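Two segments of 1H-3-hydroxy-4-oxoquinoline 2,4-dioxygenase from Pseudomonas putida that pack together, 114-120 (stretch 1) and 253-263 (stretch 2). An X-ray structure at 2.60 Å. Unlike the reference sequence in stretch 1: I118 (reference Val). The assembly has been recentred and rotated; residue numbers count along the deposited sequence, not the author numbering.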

ATOM      1  N   PRO A 114       8.756  13.779  -7.442  1.00 70.81           N
ATOM      2  CA  PRO A 114      10.129  13.252  -7.502  1.00 70.17           C
ATOM      3  C   PRO A 114      10.484  12.189  -6.450  1.00 69.38           C
ATOM      4  O   PRO A 114      11.622  11.726  -6.435  1.00 69.44           O
ATOM      5  CB  PRO A 114      10.993  14.516  -7.302  1.00 70.35           C
ATOM      6  CG  PRO A 114      10.117  15.491  -6.555  1.00 69.71           C
ATOM      7  CD  PRO A 114       8.682  15.104  -6.783  1.00 70.29           C
ATOM      8  N   LYS A 115       9.526  11.841  -5.582  1.00 68.62           N
ATOM      9  CA  LYS A 115       9.721  10.927  -4.452  1.00 67.72           C
ATOM     10  C   LYS A 115       8.456  10.214  -4.053  1.00 68.17           C
ATOM     11  O   LYS A 115       7.347  10.766  -4.112  1.00 68.53           O
ATOM     12  CB  LYS A 115      10.158  11.668  -3.227  1.00 66.38           C
ATOM     13  CG  LYS A 115      11.532  12.178  -3.281  1.00 67.20           C
ATOM     14  CD  LYS A 115      12.044  12.451  -1.874  1.00 68.91           C
ATOM     15  CE  LYS A 115      12.951  13.665  -1.832  1.00 69.86           C
ATOM     16  NZ  LYS A 115      13.660  13.706  -0.507  1.00 74.65           N
ATOM     17  N   THR A 116       8.619   8.991  -3.573  1.00 68.97           N
ATOM     18  CA  THR A 116       7.456   8.205  -3.178  1.00 69.33           C
ATOM     19  C   THR A 116       7.869   7.140  -2.148  1.00 69.17           C
ATOM     20  O   THR A 116       9.054   6.810  -2.036  1.00 70.67           O
ATOM     21  CB  THR A 116       6.812   7.613  -4.438  1.00 69.23           C
ATOM     22  OG1 THR A 116       5.535   7.051  -4.129  1.00 70.56           O
ATOM     23  CG2 THR A 116       7.721   6.565  -5.063  1.00 70.22           C
ATOM     24  N   ILE A 117       6.934   6.628  -1.357  1.00 68.06           N
ATOM     25  CA  ILE A 117       7.306   5.621  -0.376  1.00 66.33           C
ATOM     26  C   ILE A 117       6.372   4.483  -0.504  1.00 66.05           C
ATOM     27  O   ILE A 117       5.191   4.635  -0.737  1.00 66.01           O
ATOM     28  CB  ILE A 117       7.148   6.140   1.041  1.00 66.59           C
ATOM     29  CG1 ILE A 117       8.100   7.318   1.272  1.00 65.05           C
ATOM     30  CG2 ILE A 117       7.313   4.987   2.070  1.00 65.93           C
ATOM     31  CD1 ILE A 117       8.086   7.845   2.592  1.00 62.70           C
ATOM     32  N   ILE A 118       6.922   3.321  -0.306  1.00 66.21           N
ATOM     33  CA  ILE A 118       6.178   2.084  -0.333  1.00 66.46           C
ATOM     34  C   ILE A 118       6.524   1.310   0.927  1.00 66.15           C
ATOM     35  O   ILE A 118       7.627   1.431   1.449  1.00 66.70           O
ATOM     36  CB  ILE A 118       6.561   1.287  -1.557  1.00 66.84           C
ATOM     37  CG1 ILE A 118       8.092   1.307  -1.725  1.00 67.05           C
ATOM     38  CG2 ILE A 118       5.884   1.876  -2.791  1.00 65.71           C
ATOM     39  CD1 ILE A 118       8.547   0.741  -3.004  1.00 70.21           C
ATOM     40  N   ILE A 119       5.582   0.537   1.426  1.00 65.68           N
ATOM     41  CA  ILE A 119       5.767  -0.123   2.695  1.00 66.26           C
ATOM     42  C   ILE A 119       5.443  -1.603   2.522  1.00 67.38           C
ATOM     43  O   ILE A 119       4.347  -1.962   2.106  1.00 68.42           O
ATOM     44  CB  ILE A 119       4.880   0.500   3.780  1.00 66.26           C
ATOM     45  CG1 ILE A 119       5.244   1.971   3.960  1.00 66.67           C
ATOM     46  CG2 ILE A 119       5.015  -0.245   5.081  1.00 65.15           C
ATOM     47  CD1 ILE A 119       4.425   2.688   4.970  1.00 66.27           C
ATOM     48  N   ASP A 120       6.398  -2.469   2.817  1.00 67.70           N
ATOM     49  CA  ASP A 120       6.106  -3.874   2.891  1.00 68.54           C
ATOM     50  C   ASP A 120       5.450  -4.422   1.652  1.00 68.76           C
ATOM     51  O   ASP A 120       4.435  -5.119   1.726  1.00 69.60           O
ATOM     52  CB  ASP A 120       5.312  -4.254   4.138  1.00 67.93           C
ATOM     53  CG  ASP A 120       5.946  -5.456   4.837  1.00 70.75           C
ATOM     54  OD1 ASP A 120       6.508  -5.254   5.935  1.00 70.66           O
ATOM     55  OD2 ASP A 120       5.974  -6.590   4.258  1.00 71.22           O
ATOM     56  N   ALA A 253       8.420   4.332  14.445  1.00 67.96           N
ATOM     57  CA  ALA A 253       9.526   4.145  13.514  1.00 66.75           C
ATOM     58  C   ALA A 253       9.143   4.630  12.111  1.00 67.41           C
ATOM     59  O   ALA A 253       9.839   5.489  11.540  1.00 67.03           O
ATOM     60  CB  ALA A 253       9.956   2.761  13.502  1.00 65.88           C
ATOM     61  N   VAL A 254       8.024   4.113  11.575  1.00 67.33           N
ATOM     62  CA  VAL A 254       7.561   4.545  10.260  1.00 66.81           C
ATOM     63  C   VAL A 254       7.422   6.071  10.143  1.00 67.48           C
ATOM     64  O   VAL A 254       7.762   6.645   9.120  1.00 68.04           O
ATOM     65  CB  VAL A 254       6.263   3.873   9.858  1.00 66.48           C
ATOM     66  CG1 VAL A 254       5.806   4.393   8.505  1.00 65.27           C
ATOM     67  CG2 VAL A 254       6.456   2.392   9.763  1.00 65.67           C
ATOM     68  N   ALA A 255       6.955   6.743  11.186  1.00 67.88           N
ATOM     69  CA  ALA A 255       6.684   8.173  11.068  1.00 68.38           C
ATOM     70  C   ALA A 255       8.008   8.884  10.879  1.00 69.62           C
ATOM     71  O   ALA A 255       8.124   9.886  10.146  1.00 70.39           O
ATOM     72  CB  ALA A 255       5.955   8.686  12.292  1.00 67.09           C
ATOM     73  N   GLN A 256       9.036   8.363  11.528  1.00 70.55           N
ATOM     74  CA  GLN A 256      10.275   9.083  11.522  1.00 71.23           C
ATOM     75  C   GLN A 256      10.920   8.935  10.149  1.00 71.38           C
ATOM     76  O   GLN A 256      11.568   9.867   9.653  1.00 72.94           O
ATOM     77  CB  GLN A 256      11.187   8.599  12.635  1.00 71.49           C
ATOM     78  CG  GLN A 256      12.431   9.445  12.747  1.00 73.90           C
ATOM     79  CD  GLN A 256      12.099  10.895  13.073  1.00 77.22           C
ATOM     80  OE1 GLN A 256      11.019  11.213  13.634  1.00 77.66           O
ATOM     81  NE2 GLN A 256      13.024  11.786  12.733  1.00 76.57           N
ATOM     82  N   ALA A 257      10.696   7.781   9.523  1.00 70.39           N
ATOM     83  CA  ALA A 257      11.265   7.453   8.220  1.00 69.22           C
ATOM     84  C   ALA A 257      10.593   8.263   7.132  1.00 68.79           C
ATOM     85  O   ALA A 257      11.281   8.752   6.215  1.00 68.70           O
ATOM     86  CB  ALA A 257      11.099   5.983   7.941  1.00 68.66           C
ATOM     87  N   ILE A 258       9.257   8.384   7.234  1.00 67.91           N
ATOM     88  CA  ILE A 258       8.462   9.190   6.303  1.00 67.00           C
ATOM     89  C   ILE A 258       8.917  10.627   6.450  1.00 67.75           C
ATOM     90  O   ILE A 258       9.297  11.268   5.484  1.00 67.15           O
ATOM     91  CB  ILE A 258       6.950   9.054   6.553  1.00 66.36           C
ATOM     92  CG1 ILE A 258       6.476   7.651   6.182  1.00 63.15           C
ATOM     93  CG2 ILE A 258       6.179  10.087   5.738  1.00 65.46           C
ATOM     94  CD1 ILE A 258       5.088   7.353   6.616  1.00 58.64           C
ATOM     95  N   ARG A 259       8.960  11.095   7.686  1.00 69.34           N
ATOM     96  CA  ARG A 259       9.445  12.431   7.956  1.00 70.87           C
ATOM     97  C   ARG A 259      10.779  12.673   7.327  1.00 71.76           C
ATOM     98  O   ARG A 259      10.965  13.704   6.710  1.00 72.46           O
ATOM     99  CB  ARG A 259       9.573  12.666   9.437  1.00 71.03           C
ATOM    100  CG  ARG A 259       8.675  13.747   9.964  1.00 71.19           C
ATOM    101  CD  ARG A 259       9.104  14.089  11.396  1.00 72.27           C
ATOM    102  NE  ARG A 259       8.812  13.026  12.382  1.00 73.26           N
ATOM    103  CZ  ARG A 259       7.606  12.757  12.904  1.00 72.38           C
ATOM    104  NH1 ARG A 259       6.515  13.439  12.524  1.00 70.91           N
ATOM    105  NH2 ARG A 259       7.488  11.792  13.818  1.00 71.75           N
ATOM    106  N   GLU A 260      11.717  11.747   7.483  1.00 73.01           N
ATOM    107  CA  GLU A 260      13.079  12.026   7.041  1.00 74.88           C
ATOM    108  C   GLU A 260      13.256  11.852   5.554  1.00 75.41           C
ATOM    109  O   GLU A 260      14.010  12.586   4.931  1.00 76.63           O
ATOM    110  CB  GLU A 260      14.106  11.194   7.777  1.00 74.75           C
ATOM    111  CG  GLU A 260      14.459  11.749   9.136  1.00 80.48           C
ATOM    112  CD  GLU A 260      15.109  10.698  10.040  1.00 87.75           C
ATOM    113  OE1 GLU A 260      15.689   9.733   9.453  1.00 91.49           O
ATOM    114  OE2 GLU A 260      15.033  10.817  11.310  1.00 88.07           O
ATOM    115  N   PHE A 261      12.575  10.890   4.964  1.00 75.81           N
ATOM    116  CA  PHE A 261      12.710  10.749   3.553  1.00 76.18           C
ATOM    117  C   PHE A 261      12.022  11.899   2.830  1.00 78.06           C
ATOM    118  O   PHE A 261      12.492  12.380   1.791  1.00 78.74           O
ATOM    119  CB  PHE A 261      12.109   9.474   3.088  1.00 74.59           C
ATOM    120  CG  PHE A 261      12.366   9.219   1.671  1.00 74.31           C
ATOM    121  CD1 PHE A 261      11.331   9.207   0.756  1.00 74.06           C
ATOM    122  CD2 PHE A 261      13.677   9.004   1.218  1.00 75.54           C
ATOM    123  CE1 PHE A 261      11.589   8.957  -0.598  1.00 72.82           C
ATOM    124  CE2 PHE A 261      13.958   8.748  -0.128  1.00 71.30           C
ATOM    125  CZ  PHE A 261      12.914   8.730  -1.034  1.00 72.68           C
ATOM    126  N   LEU A 262      10.899  12.351   3.360  1.00 79.55           N
ATOM    127  CA  LEU A 262      10.124  13.267   2.578  1.00 81.57           C
ATOM    128  C   LEU A 262      10.609  14.675   2.718  1.00 83.23           C
ATOM    129  O   LEU A 262       9.919  15.577   2.264  1.00 84.68           O
ATOM    130  CB  LEU A 262       8.651  13.190   2.919  1.00 81.49           C
ATOM    131  CG  LEU A 262       7.777  12.349   2.001  1.00 82.36           C
ATOM    132  CD1 LEU A 262       8.216  10.932   1.972  1.00 82.93           C
ATOM    133  CD2 LEU A 262       6.357  12.416   2.514  1.00 84.68           C
ATOM    134  N   GLN A 263      11.777  14.893   3.328  1.00 84.60           N
ATOM    135  CA  GLN A 263      12.383  16.240   3.326  1.00 85.60           C
ATOM    136  C   GLN A 263      13.898  16.193   3.516  1.00 85.97           C
ATOM    137  O   GLN A 263      14.549  15.182   3.198  1.00 86.50           O
ATOM    138  CB  GLN A 263      11.741  17.125   4.385  1.00 85.68           C
ATOM    139  CG  GLN A 263      12.134  16.723   5.786  1.00 87.97           C
ATOM    140  CD  GLN A 263      11.113  17.153   6.809  1.00 90.79           C
ATOM    141  OE1 GLN A 263       9.919  16.825   6.692  1.00 90.41           O
ATOM    142  NE2 GLN A 263      11.570  17.901   7.824  1.00 90.61           N
TER

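Strand 115-119 and helix 253-261 run nearly antiparallel, their N-to-C directions 162° apart and their axes 9.9 Å apart at closest approach. Alternation along the strand turns K115, I117 and I119 toward the helix, while the CA-to-CB bond of T116 points away. On the helix the register steps back by four residues, about one turn, for every two along the strand: judged by CA atoms, K115 pairs with L262, I117 with I258 and I119 with V254.

I117 and I119 share the same rotamer, m at chi1 and t at chi2. The t setting carries CD1 out toward the helix, and an apolar chain suits these buried positions because it leaves no polar group unpaired. I117 CD1 lies 3.9 Å from I258 CG1 and only 3.2 Å from L262 CD1, shorter than the usual methyl-methyl separation, a value to read with caution at 2.60 Å resolution. L262, the first residue to leave helical phi/psi, starts sideways, and its end comes nearer the strand; its chi1 of -98° falls between wells. Farther along, I119 CD1 meets V254 CG1 at 4.2 Å, a lighter contact with a shorter side chain.

F261, with chi1 t, brings a broad ring against the strand. I117 CG1 lies 3.8 Å from F261 CD1, and T116 O lies 3.6 Å from F261 CE1. K115 suits its partly exposed position because its long chain is both greasy and charged. It is m at chi1, t at chi2 and chi4, with chi3 at -145° between wells, a largely extended chain. K115 CD sits over one ring face, 4.2 Å from the F261 centroid, in a CH-pi contact. Beyond it, K115 NZ stands almost directly above the ring centre, 4.9 Å from the F261 centroid and 5° off the normal, a cation-pi interaction. K115 NZ also donates a 2.9 Å hydrogen bond to F261 O.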